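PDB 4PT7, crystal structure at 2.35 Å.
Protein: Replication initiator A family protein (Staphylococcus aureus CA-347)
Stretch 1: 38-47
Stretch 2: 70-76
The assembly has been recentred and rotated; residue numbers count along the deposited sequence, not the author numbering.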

# COMPACT_ATOMS: atom_id res chain seq x y z
N ILE B 38 11.57 6.15 -3.43
CA ILE B 38 11.96 5.11 -2.50
C ILE B 38 12.11 3.77 -3.24
O ILE B 38 13.13 3.09 -3.09
N ALA B 39 11.12 3.41 -4.04
CA ALA B 39 11.18 2.16 -4.80
C ALA B 39 12.46 2.13 -5.62
O ALA B 39 13.14 1.10 -5.69
N TYR B 40 12.80 3.25 -6.26
CA TYR B 40 14.00 3.32 -7.08
C TYR B 40 15.21 2.96 -6.21
O TYR B 40 16.06 2.16 -6.62
N ALA B 41 15.27 3.54 -5.02
CA ALA B 41 16.39 3.29 -4.12
C ALA B 41 16.46 1.84 -3.67
O ALA B 41 17.54 1.28 -3.52
N ILE B 42 15.30 1.21 -3.48
CA ILE B 42 15.28 -0.19 -3.08
C ILE B 42 15.75 -1.08 -4.22
O ILE B 42 16.53 -2.01 -4.01
N LEU B 43 15.30 -0.79 -5.44
CA LEU B 43 15.74 -1.60 -6.58
C LEU B 43 17.24 -1.41 -6.82
O LEU B 43 17.93 -2.33 -7.26
N ARG B 44 17.75 -0.22 -6.51
CA ARG B 44 19.17 0.09 -6.68
C ARG B 44 19.99 -0.83 -5.79
O ARG B 44 21.01 -1.38 -6.21
N ASP B 45 19.53 -0.99 -4.55
CA ASP B 45 20.19 -1.85 -3.59
C ASP B 45 20.11 -3.30 -4.09
O ASP B 45 20.99 -4.11 -3.80
N ARG B 46 19.06 -3.63 -4.83
CA ARG B 46 18.88 -5.00 -5.33
C ARG B 46 19.88 -5.39 -6.42
O ARG B 46 20.09 -6.57 -6.65
N LEU B 47 20.48 -4.40 -7.08
CA LEU B 47 21.46 -4.66 -8.13
C LEU B 47 22.53 -5.63 -7.66
O LEU B 47 23.08 -6.39 -8.46
N LYS B 70 7.04 -11.12 -6.74
CA LYS B 70 8.32 -10.87 -6.08
C LYS B 70 8.56 -9.38 -5.85
O LYS B 70 8.89 -8.96 -4.76
N LEU B 71 8.37 -8.59 -6.91
CA LEU B 71 8.54 -7.15 -6.82
C LEU B 71 7.64 -6.57 -5.73
O LEU B 71 8.08 -5.76 -4.92
N MET B 72 6.38 -7.01 -5.70
CA MET B 72 5.43 -6.54 -4.69
C MET B 72 5.98 -6.81 -3.29
O MET B 72 5.85 -5.99 -2.38
N GLU B 73 6.61 -7.96 -3.12
CA GLU B 73 7.19 -8.32 -1.84
C GLU B 73 8.42 -7.45 -1.56
O GLU B 73 8.61 -6.98 -0.43
N ILE B 74 9.24 -7.22 -2.58
CA ILE B 74 10.45 -6.41 -2.43
C ILE B 74 10.13 -4.95 -2.09
O ILE B 74 10.78 -4.35 -1.23
N LEU B 75 9.14 -4.39 -2.77
CA LEU B 75 8.71 -3.01 -2.57
C LEU B 75 7.58 -2.91 -1.55
O LEU B 75 7.07 -1.82 -1.27
N ASN B 76 7.20 -4.06 -1.00
CA ASN B 76 6.13 -4.13 -0.01
C ASN B 76 4.92 -3.27 -0.41
O ASN B 76 4.53 -2.35 0.32

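Two helical segments of one chain meet here at a steep angle, 108° between their N-to-C directions, with their axes no nearer than 11.5 Å. Most of the space between the axes is filled by side chains, though the backbones come close at Ala39 and Leu75. No hydrogen bond crosses between the stretches; the contact is mainly apolar and buries 349 Å² in total. Three residues have the most surface covered: Ile74 and Leu75 from the second stretch, and Arg46 from the first.

Ile74 has the largest covered area, 77 Å². Its CA-to-CB bond points toward the first stretch, and its rotamer is m for chi1 and t for chi2. The short branch meets its counterpart on Ile42, with Ile74 CG2 lying 3.8 Å from Ile42 CG2, and also packs on the aliphatic chain of Arg46, with Ile74 CG2 4.2 Å from Arg46 CG. The longer branch reaches out to the end of the same arginine, where Ile74 CD1 comes within 3.7 Å of Arg46 CZ. A beta-branched residue suits this place because it carries bulk close to the backbone while still extending an arm. Ile42, also m and t and also pointing toward the other stretch, answers it in kind, and Ile42 CG2 additionally lies 4.1 Å from Leu75 CD2.

Leu75, with 69 Å² covered, works differently. Its CA-to-CB bond points sideways, but the m, t rotamer brings the end of the side chain nearer to the first helix. One methyl, Leu75 CD2, is shared among three residues of that helix: it lies 4.0 Å from Ala39 CB, 4.1 Å from Ile42 CG2 and 4.3 Å from Leu43 CD2. Ala39, Ile42 and Leu43 fall on the same side of an alpha helix, so a single branched tip can touch all three. Ala39 and Leu75 also have the nearest CA atoms across the stretches, 6.1 Å from Ala39 CA to Leu75 CA, and the small alanine side chain fits the limited room there. Leu43 points sideways at its base, yet its m, t side chain ends nearer the other stretch; Leu43 CD2 also touches Leu71 CD2 at 4.2 Å, extending the apolar patch one helical turn back from Leu75. Leu71 has the same m, t rotamer.

Arg46, with 59 Å² covered, borders this patch. Its CA-to-CB bond points toward the second stretch, and with chi1 and chi2 both m and chi3 t, the long side chain carries its guanidinium across to Ile74, whose CD1 lies over one face. The flat face of a guanidinium accepts an apolar neighbour readily, because its N–H groups point outward in the plane; NH1 and NH2 find hydrogen-bonding partners elsewhere in the structure. Arg46 NH1 also comes within 4.5 Å of Lys70 NZ, a close approach of like charges. The lysine has an acidic partner in its own stretch: Lys70 NZ donates a hydrogen bond to Glu73 OE1 at 2.8 Å, as part of a salt bridge between residues three apart on the helix.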

# COMPACT_ATOMS: atom_id res chain seq x y z
CB ILE B 38 10.94 5.03 -1.35
CG1 ILE B 38 11.11 6.26 -0.45
CG2 ILE B 38 11.12 3.75 -0.55
CD1 ILE B 38 10.05 6.43 0.61
CB ALA B 39 9.96 2.05 -5.72
CB TYR B 40 14.18 4.74 -7.64
CG TYR B 40 15.44 4.91 -8.46
CD1 TYR B 40 15.44 4.72 -9.85
CD2 TYR B 40 16.66 5.22 -7.84
CE1 TYR B 40 16.62 4.84 -10.60
CE2 TYR B 40 17.83 5.34 -8.57
CZ TYR B 40 17.81 5.14 -9.94
OH TYR B 40 18.97 5.22 -10.66
CB ALA B 41 16.30 4.22 -2.91
CB ILE B 42 13.87 -0.62 -2.62
CG1 ILE B 42 13.47 0.17 -1.37
CG2 ILE B 42 13.85 -2.12 -2.35
CD1 ILE B 42 12.15 -0.25 -0.76
CB LEU B 43 14.96 -1.24 -7.84
CG LEU B 43 13.47 -1.62 -7.84
CD1 LEU B 43 12.81 -1.16 -9.13
CD2 LEU B 43 13.33 -3.13 -7.69
CB ARG B 44 19.44 1.56 -6.30
CG ARG B 44 20.91 1.93 -6.30
CD ARG B 44 21.11 3.37 -5.88
NE ARG B 44 21.94 4.03 -6.88
CZ ARG B 44 23.26 4.00 -6.90
NH1 ARG B 44 23.91 4.61 -7.88
NH2 ARG B 44 23.93 3.41 -5.93
CB ASP B 45 19.50 -1.72 -2.23
CG ASP B 45 20.11 -2.62 -1.18
OD1 ASP B 45 21.20 -2.30 -0.67
OD2 ASP B 45 19.50 -3.67 -0.87
CB ARG B 46 17.46 -5.20 -5.85
CG ARG B 46 16.47 -5.63 -4.80
CD ARG B 46 16.44 -7.13 -4.63
NE ARG B 46 15.85 -7.48 -3.35
CZ ARG B 46 15.48 -8.70 -2.98
NH1 ARG B 46 15.64 -9.73 -3.82
NH2 ARG B 46 14.96 -8.89 -1.78
CB LEU B 47 22.11 -3.34 -8.57
CG LEU B 47 21.19 -2.35 -9.29
CD1 LEU B 47 21.90 -1.01 -9.50
CD2 LEU B 47 20.77 -2.96 -10.60
CB LYS B 70 9.48 -11.45 -6.90
CG LYS B 70 10.36 -12.42 -6.12
CD LYS B 70 10.85 -11.84 -4.81
CE LYS B 70 11.73 -12.84 -4.08
NZ LYS B 70 12.14 -12.40 -2.73
CB LEU B 71 8.23 -6.49 -8.18
CG LEU B 71 9.25 -6.75 -9.29
CD1 LEU B 71 8.69 -6.30 -10.65
CD2 LEU B 71 10.54 -6.01 -8.96
CB MET B 72 4.07 -7.23 -4.87
CG MET B 72 3.19 -6.57 -5.94
SD MET B 72 1.66 -7.49 -6.28
CE MET B 72 1.05 -7.77 -4.61
CB GLU B 73 7.63 -9.79 -1.86
CG GLU B 73 8.18 -10.25 -0.53
CD GLU B 73 9.22 -11.33 -0.68
OE1 GLU B 73 10.38 -11.00 -1.02
OE2 GLU B 73 8.87 -12.52 -0.47
CB ILE B 74 11.33 -6.45 -3.71
CG1 ILE B 74 11.92 -7.85 -3.90
CG2 ILE B 74 12.46 -5.43 -3.59
CD1 ILE B 74 12.64 -8.03 -5.23
CB LEU B 75 8.24 -2.42 -3.91
CG LEU B 75 9.23 -2.54 -5.07
CD1 LEU B 75 8.64 -1.96 -6.36
CD2 LEU B 75 10.51 -1.82 -4.70
CB ASN B 76 6.66 -3.68 1.36
CG ASN B 76 5.59 -3.74 2.44
OD1 ASN B 76 4.81 -4.70 2.52
ND2 ASN B 76 5.56 -2.72 3.30